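Local atomic coordinates of putative non-ribosomal peptide synthetase (Actinomadura parvosata subsp. kistnae, PDB entry 6M7L), a protein that probably acts as a condensation-type domain of a non-ribosomal peptide synthetase, a family that typically joins amino-acyl or peptidyl units through amide bonds. Residues 214-219 with 357-362; 408-413 with 436-441; 454-459 with 466-471. All coordinates share one frame; numbering follows the deposited sequence.

Interaction 1 (214-219 with 357-362); sequences FWRDRL and AELVVP
R216 and V360 bring the backbones of the two segments closest, with R216 CA 6.9 Å from V360 CA. The gap is bridged mostly by the side chain of R216. Its CG lies anti to the carbonyl carbon (chi1 -69°), and the chain then runs extended to NE. This reach carries the guanidinium over to L359, whose side chain it crosses at about a right angle. R216 NH1 donates a weak hydrogen bond to L359 O at 3.3 Å. The N-H...O angle is 122°, well off straight. R216 NH2 lies beside L359 CB at 3.8 Å. Lower down the arginine, R216 CG rests against V360 CG1 at 4.3 Å. The acceptor L359 O lies in the last turn of helix 353-360; V361 is the first residue to leave helical geometry. A positive group at a helix C-terminus probably suits the helix dipole. Nearby, L219 and V360 both touch I371, so a loop shares the contact. On helix 207-218, W215 NE1 binds H348 O and R218 forms a salt bridge with D344. The arrangement is a surface contact between helix 207-218 and the C-terminal end of helix 353-360 in the condensation domain, joined by apolar contact with V360 and one weak arginine-to-carbonyl bond.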
# COMPACT_ATOMS: atom_id res chain seq x y z
N PHE A 214 -27.72 22.47 -12.84
CA PHE A 214 -26.40 22.76 -13.40
C PHE A 214 -26.10 21.84 -14.58
O PHE A 214 -25.65 22.30 -15.64
CB PHE A 214 -25.32 22.62 -12.33
CG PHE A 214 -23.92 22.60 -12.88
CD1 PHE A 214 -23.27 23.77 -13.20
CD2 PHE A 214 -23.26 21.39 -13.07
CE1 PHE A 214 -21.98 23.75 -13.70
CE2 PHE A 214 -21.98 21.37 -13.58
CZ PHE A 214 -21.34 22.55 -13.89
N TRP A 215 -26.35 20.54 -14.42
CA TRP A 215 -26.01 19.58 -15.46
C TRP A 215 -26.97 19.63 -16.64
O TRP A 215 -26.57 19.34 -17.77
CB TRP A 215 -25.95 18.17 -14.88
CG TRP A 215 -24.75 17.94 -14.02
CD1 TRP A 215 -24.73 17.78 -12.67
CD2 TRP A 215 -23.39 17.86 -14.46
NE1 TRP A 215 -23.44 17.60 -12.23
CE2 TRP A 215 -22.60 17.65 -13.32
CE3 TRP A 215 -22.77 17.96 -15.70
CZ2 TRP A 215 -21.22 17.52 -13.38
CZ3 TRP A 215 -21.39 17.83 -15.77
CH2 TRP A 215 -20.63 17.62 -14.62
N ARG A 216 -28.24 19.97 -16.41
CA ARG A 216 -29.17 20.16 -17.52
C ARG A 216 -28.67 21.24 -18.47
O ARG A 216 -28.52 21.00 -19.67
CB ARG A 216 -30.56 20.51 -16.99
CG ARG A 216 -31.27 19.39 -16.25
CD ARG A 216 -32.70 19.78 -15.92
NE ARG A 216 -33.42 18.71 -15.23
CZ ARG A 216 -33.98 17.67 -15.84
NH1 ARG A 216 -33.90 17.55 -17.16
NH2 ARG A 216 -34.62 16.75 -15.13
N ASP A 217 -28.42 22.44 -17.94
CA ASP A 217 -27.89 23.52 -18.76
C ASP A 217 -26.50 23.19 -19.28
O ASP A 217 -26.14 23.61 -20.39
CB ASP A 217 -27.87 24.82 -17.96
CG ASP A 217 -27.57 26.04 -18.81
OD1 ASP A 217 -27.60 25.92 -20.06
OD2 ASP A 217 -27.30 27.11 -18.24
N ARG A 218 -25.70 22.45 -18.51
CA ARG A 218 -24.36 22.09 -18.96
C ARG A 218 -24.41 21.14 -20.15
O ARG A 218 -23.58 21.22 -21.05
CB ARG A 218 -23.57 21.48 -17.81
CG ARG A 218 -22.10 21.32 -18.10
CD ARG A 218 -21.47 22.65 -18.47
NE ARG A 218 -21.21 23.46 -17.29
CZ ARG A 218 -20.81 24.73 -17.33
NH1 ARG A 218 -20.59 25.39 -16.20
NH2 ARG A 218 -20.65 25.33 -18.49
N LEU A 219 -25.39 20.24 -20.16
CA LEU A 219 -25.55 19.28 -21.25
C LEU A 219 -26.77 19.63 -22.09
O LEU A 219 -26.98 19.06 -23.16
CB LEU A 219 -25.67 17.86 -20.69
CG LEU A 219 -24.50 17.39 -19.83
CD1 LEU A 219 -24.88 16.16 -19.03
CD2 LEU A 219 -23.29 17.09 -20.70
N ALA A 357 -28.10 10.52 -15.25
CA ALA A 357 -28.41 9.81 -16.48
C ALA A 357 -29.91 9.64 -16.65
O ALA A 357 -30.47 9.96 -17.71
CB ALA A 357 -27.71 8.45 -16.50
N GLU A 358 -30.60 9.18 -15.60
CA GLU A 358 -32.05 9.03 -15.66
C GLU A 358 -32.75 10.34 -16.00
O GLU A 358 -33.85 10.32 -16.56
CB GLU A 358 -32.58 8.49 -14.33
CG GLU A 358 -32.59 6.97 -14.20
CD GLU A 358 -33.21 6.50 -12.89
OE1 GLU A 358 -33.26 7.30 -11.93
OE2 GLU A 358 -33.64 5.33 -12.82
N LEU A 359 -32.13 11.48 -15.69
CA LEU A 359 -32.79 12.77 -15.83
C LEU A 359 -32.52 13.45 -17.16
O LEU A 359 -33.28 14.36 -17.53
CB LEU A 359 -32.36 13.71 -14.70
CG LEU A 359 -32.74 13.27 -13.28
CD1 LEU A 359 -32.28 14.30 -12.26
CD2 LEU A 359 -34.23 13.03 -13.16
N VAL A 360 -31.47 13.07 -17.89
CA VAL A 360 -31.12 13.74 -19.14
C VAL A 360 -31.00 12.79 -20.32
O VAL A 360 -30.79 13.26 -21.44
CB VAL A 360 -29.82 14.56 -18.99
CG1 VAL A 360 -29.99 15.63 -17.91
CG2 VAL A 360 -28.64 13.66 -18.68
N VAL A 361 -31.12 11.49 -20.12
CA VAL A 361 -31.18 10.53 -21.23
C VAL A 361 -32.65 10.27 -21.52
O VAL A 361 -33.41 9.93 -20.60
CB VAL A 361 -30.39 9.24 -20.93
CG1 VAL A 361 -31.16 8.22 -20.09
CG2 VAL A 361 -29.91 8.60 -22.23
N PRO A 362 -33.12 10.50 -22.74
CA PRO A 362 -34.53 10.24 -23.05
C PRO A 362 -34.77 8.78 -23.39
O PRO A 362 -35.64 8.12 -22.81
CB PRO A 362 -34.81 11.16 -24.24
CG PRO A 362 -33.47 11.33 -24.91
CD PRO A 362 -32.42 11.20 -23.84

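Interaction 2 (408-413 with 436-441); sequences LDLWLK and DRFDRA
F438 packs its ring against L410 and the backbone of D409. Its CB leads toward residues 408-413, and CG lies anti to the carbonyl carbon (chi1 -55°), beside the backbone N. From CG, one side of the ring carries the contact. F438 CD2 meets L410 CD2 at 3.9 Å. The next atom, F438 CE2, meets two neighbours: L410 CD2 is 3.5 Å away, and D409 O sits at the ring edge, near its plane. At the tip, F438 CZ reaches L410 CD1 at 3.9 Å. The leucine thus spreads both methyls along this side of the ring, and the two side chains cross at about a right angle. Beside them, D409 OD2 faces R437 NE at 3.9 Å in a long salt bridge. The oxygen lies over one face of the guanidinium, so only charge acts between them. D409 OD2 has a stronger partner in R238 NH2, and the carboxylate serves two arginines. L410 belongs to strand 410-418, which pairs with strands 374-380 and 424-434. Y433 and L446 touch both L410 and F438, so the pair lies where the sheet meets helix 440-459, with F438 in the chain just ahead of that helix.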
# COMPACT_ATOMS: atom_id res chain seq x y z
N LEU A 408 -18.16 1.78 -22.07
CA LEU A 408 -17.55 2.83 -22.87
C LEU A 408 -16.99 2.25 -24.16
O LEU A 408 -16.72 1.06 -24.28
CB LEU A 408 -16.44 3.52 -22.08
CG LEU A 408 -16.86 4.11 -20.73
CD1 LEU A 408 -15.66 4.24 -19.81
CD2 LEU A 408 -17.53 5.46 -20.94
N ASP A 409 -16.85 3.13 -25.16
CA ASP A 409 -16.16 2.74 -26.38
C ASP A 409 -14.65 2.85 -26.22
O ASP A 409 -13.90 2.01 -26.73
CB ASP A 409 -16.62 3.61 -27.55
CG ASP A 409 -18.12 3.71 -27.64
OD1 ASP A 409 -18.81 2.81 -27.12
OD2 ASP A 409 -18.62 4.69 -28.24
N LEU A 410 -14.20 3.87 -25.50
CA LEU A 410 -12.78 4.14 -25.31
C LEU A 410 -12.55 4.59 -23.88
O LEU A 410 -13.30 5.42 -23.35
CB LEU A 410 -12.28 5.19 -26.30
CG LEU A 410 -12.39 4.81 -27.77
CD1 LEU A 410 -12.27 6.04 -28.66
CD2 LEU A 410 -11.34 3.77 -28.13
N TRP A 411 -11.50 4.05 -23.26
CA TRP A 411 -11.11 4.44 -21.91
C TRP A 411 -9.60 4.65 -21.93
O TRP A 411 -8.83 3.68 -21.92
CB TRP A 411 -11.52 3.38 -20.89
CG TRP A 411 -11.61 3.93 -19.49
CD1 TRP A 411 -11.32 5.20 -19.10
CD2 TRP A 411 -12.01 3.22 -18.32
NE1 TRP A 411 -11.53 5.33 -17.75
CE2 TRP A 411 -11.94 4.13 -17.24
CE3 TRP A 411 -12.42 1.91 -18.06
CZ2 TRP A 411 -12.27 3.77 -15.94
CZ3 TRP A 411 -12.74 1.55 -16.77
CH2 TRP A 411 -12.67 2.48 -15.72
N LEU A 412 -9.18 5.91 -21.96
CA LEU A 412 -7.76 6.25 -22.01
C LEU A 412 -7.24 6.39 -20.58
O LEU A 412 -7.61 7.32 -19.86
CB LEU A 412 -7.55 7.54 -22.80
CG LEU A 412 -6.11 8.03 -22.89
CD1 LEU A 412 -5.20 6.97 -23.50
CD2 LEU A 412 -6.06 9.31 -23.70
N LYS A 413 -6.38 5.46 -20.17
CA LYS A 413 -5.78 5.44 -18.85
C LYS A 413 -4.29 5.70 -18.99
O LYS A 413 -3.58 4.89 -19.60
CB LYS A 413 -6.03 4.11 -18.15
CG LYS A 413 -7.50 3.72 -18.04
CD LYS A 413 -7.64 2.22 -17.82
CE LYS A 413 -9.02 1.87 -17.28
NZ LYS A 413 -9.27 0.40 -17.27
N ASP A 436 -16.89 -4.38 -29.49
CA ASP A 436 -18.06 -4.21 -30.35
C ASP A 436 -18.00 -2.95 -31.18
O ASP A 436 -18.97 -2.63 -31.89
CB ASP A 436 -19.35 -4.18 -29.53
CG ASP A 436 -19.57 -5.44 -28.73
OD1 ASP A 436 -18.96 -6.48 -29.08
OD2 ASP A 436 -20.35 -5.40 -27.76
N ARG A 437 -16.88 -2.23 -31.11
CA ARG A 437 -16.77 -0.90 -31.69
C ARG A 437 -15.46 -0.65 -32.41
O ARG A 437 -15.46 0.08 -33.41
CB ARG A 437 -16.95 0.15 -30.58
CG ARG A 437 -16.83 1.58 -31.03
CD ARG A 437 -18.13 2.15 -31.54
NE ARG A 437 -17.98 3.56 -31.88
CZ ARG A 437 -18.90 4.28 -32.51
NH1 ARG A 437 -20.05 3.71 -32.87
NH2 ARG A 437 -18.68 5.56 -32.78
N PHE A 438 -14.35 -1.22 -31.96
CA PHE A 438 -13.07 -1.14 -32.65
C PHE A 438 -12.44 -2.53 -32.66
O PHE A 438 -12.86 -3.42 -31.92
CB PHE A 438 -12.10 -0.15 -31.99
CG PHE A 438 -12.64 1.24 -31.83
CD1 PHE A 438 -12.49 2.17 -32.84
CD2 PHE A 438 -13.30 1.61 -30.67
CE1 PHE A 438 -12.99 3.45 -32.70
CE2 PHE A 438 -13.80 2.89 -30.53
CZ PHE A 438 -13.64 3.81 -31.54
N ASP A 439 -11.43 -2.70 -33.50
CA ASP A 439 -10.50 -3.82 -33.39
C ASP A 439 -9.12 -3.27 -33.04
O ASP A 439 -8.93 -2.06 -32.91
CB ASP A 439 -10.47 -4.65 -34.67
CG ASP A 439 -10.09 -3.84 -35.89
OD1 ASP A 439 -10.71 -4.04 -36.96
OD2 ASP A 439 -9.19 -2.98 -35.78
N ARG A 440 -8.15 -4.18 -32.89
CA ARG A 440 -6.81 -3.76 -32.51
C ARG A 440 -6.22 -2.76 -33.50
O ARG A 440 -5.63 -1.75 -33.09
CB ARG A 440 -5.89 -4.98 -32.38
CG ARG A 440 -6.10 -5.78 -31.11
CD ARG A 440 -4.77 -6.29 -30.56
NE ARG A 440 -3.86 -5.20 -30.22
CZ ARG A 440 -2.86 -4.79 -31.00
NH1 ARG A 440 -2.65 -5.38 -32.18
NH2 ARG A 440 -2.08 -3.80 -30.62
N ALA A 441 -6.38 -3.02 -34.80
CA ALA A 441 -5.87 -2.10 -35.80
C ALA A 441 -6.53 -0.73 -35.69
O ALA A 441 -5.86 0.30 -35.73
CB ALA A 441 -6.07 -2.68 -37.20

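Interaction 3 (454-459 with 466-471); sequences LEQVGA and SQVDVP
Q456, V468 and D469 have the most surface buried in this contact, and Q456 has the largest share. Q456 stands on the last turns of helix 440-459. Its CG lies anti to the backbone N (chi1 180°) and the chain stays extended beyond CG. The terminal amide is thereby pushed straight out to the returning chain. Q456 OE1 accepts a hydrogen bond from D469 N at 3.1 Å, with an N-H...O angle of 149°. The C=O...N angle is 114°, and the donor is tilted out of the carbonyl plane. One side chain thus fastens a backbone N-H in a stretch that has no regular helix or strand. The D469 side chain crosses Q456 at about a right angle, and its carboxylate plane is turned steeply against the amide. V468 fills the apolar half. Its CG2 lies 4.3 Å from Q456 CD, beside the amide. On the neighbouring helix position, V457 CG1 meets V468 CG2 at 4.2 Å. M282 of helix 272-288 and V463 touch both valines, so V468 is buried from several sides. V468 O also takes a weak hydrogen bond from R286. The arrangement is a helix followed by a short loop that doubles back: after helix 440-459 the chain turns and lies along the helix it has just left, at the modelled C-terminal end of the chain.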
# COMPACT_ATOMS: atom_id res chain seq x y z
N LEU A 454 -1.10 14.91 -29.68
CA LEU A 454 -0.43 15.36 -28.46
C LEU A 454 0.89 16.05 -28.79
O LEU A 454 1.20 17.12 -28.25
CB LEU A 454 -0.20 14.18 -27.52
CG LEU A 454 -1.40 13.57 -26.81
CD1 LEU A 454 -1.05 12.17 -26.33
CD2 LEU A 454 -1.83 14.44 -25.65
N GLU A 455 1.69 15.43 -29.67
CA GLU A 455 2.97 16.02 -30.04
C GLU A 455 2.78 17.34 -30.80
O GLU A 455 3.60 18.25 -30.65
CB GLU A 455 3.77 15.03 -30.89
CG GLU A 455 4.20 13.79 -30.13
CD GLU A 455 4.92 12.79 -31.02
OE1 GLU A 455 4.67 12.79 -32.24
OE2 GLU A 455 5.73 12.00 -30.49
N GLN A 456 1.71 17.45 -31.59
CA GLN A 456 1.51 18.66 -32.37
C GLN A 456 1.12 19.84 -31.49
O GLN A 456 1.76 20.90 -31.53
CB GLN A 456 0.45 18.42 -33.44
CG GLN A 456 0.17 19.64 -34.31
CD GLN A 456 -0.66 19.30 -35.53
OE1 GLN A 456 -1.16 18.19 -35.66
NE2 GLN A 456 -0.81 20.27 -36.43
N VAL A 457 0.07 19.68 -30.67
CA VAL A 457 -0.40 20.79 -29.85
C VAL A 457 0.63 21.15 -28.79
O VAL A 457 0.67 22.30 -28.32
CB VAL A 457 -1.77 20.47 -29.23
CG1 VAL A 457 -2.81 20.22 -30.32
CG2 VAL A 457 -1.67 19.27 -28.29
N GLY A 458 1.47 20.20 -28.38
CA GLY A 458 2.53 20.53 -27.45
C GLY A 458 3.57 21.44 -28.08
O GLY A 458 4.01 22.42 -27.46
N ALA A 459 3.97 21.14 -29.32
CA ALA A 459 4.96 21.94 -30.03
C ALA A 459 4.38 23.19 -30.67
O ALA A 459 5.14 24.04 -31.13
CB ALA A 459 5.64 21.09 -31.10
N SER A 466 -9.31 23.51 -36.34
CA SER A 466 -9.48 23.14 -37.74
C SER A 466 -8.16 22.74 -38.39
O SER A 466 -8.12 21.78 -39.18
CB SER A 466 -10.11 24.29 -38.52
OG SER A 466 -9.24 25.41 -38.56
N GLN A 467 -7.08 23.45 -38.08
CA GLN A 467 -5.79 23.23 -38.72
C GLN A 467 -4.96 22.15 -38.03
O GLN A 467 -3.73 22.15 -38.17
CB GLN A 467 -5.00 24.54 -38.79
CG GLN A 467 -4.84 25.23 -37.44
CD GLN A 467 -3.98 26.48 -37.53
OE1 GLN A 467 -3.39 26.91 -36.54
NE2 GLN A 467 -3.90 27.07 -38.72
N VAL A 468 -5.59 21.24 -37.32
CA VAL A 468 -4.89 20.18 -36.61
C VAL A 468 -4.83 18.94 -37.50
O VAL A 468 -5.71 18.70 -38.33
CB VAL A 468 -5.56 19.90 -35.25
CG1 VAL A 468 -6.05 18.46 -35.14
CG2 VAL A 468 -4.60 20.24 -34.12
N ASP A 469 -3.77 18.15 -37.34
CA ASP A 469 -3.46 17.05 -38.24
C ASP A 469 -4.14 15.78 -37.74
O ASP A 469 -3.62 15.10 -36.85
CB ASP A 469 -1.95 16.87 -38.36
CG ASP A 469 -1.54 16.08 -39.59
OD1 ASP A 469 -2.29 15.18 -40.00
OD2 ASP A 469 -0.46 16.37 -40.14
N VAL A 470 -5.29 15.45 -38.33
CA VAL A 470 -5.98 14.19 -38.05
C VAL A 470 -6.45 13.59 -39.38
O VAL A 470 -7.52 13.96 -39.87
CB VAL A 470 -7.16 14.38 -37.09
CG1 VAL A 470 -7.89 13.06 -36.88
CG2 VAL A 470 -6.69 14.93 -35.75
N PRO A 471 -5.68 12.68 -39.99
CA PRO A 471 -6.12 12.02 -41.23
C PRO A 471 -7.17 10.94 -40.97
O PRO A 471 -8.34 11.16 -41.26
CB PRO A 471 -4.83 11.39 -41.77
CG PRO A 471 -3.71 12.07 -41.03
CD PRO A 471 -4.28 12.38 -39.68

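Overall arrangement
Interactions 2 and 3 share helix 440-459: one lies at its start, the other at its end. Their centres are 21 Å apart and their nearest atoms about 6 Å apart. Interaction 1 joins two other helices, and its centre is 25 Å from that of interaction 2. It is a surface contact, with a weak bond to a carbonyl and no buried residue among those that touch. The other two are partly buried. Interaction 2, nearest the centre of the chain, combines leucine-phenylalanine packing with a long charge pair. Interaction 3 lies far from that centre and joins valine packing to a side-chain-to-backbone hydrogen bond.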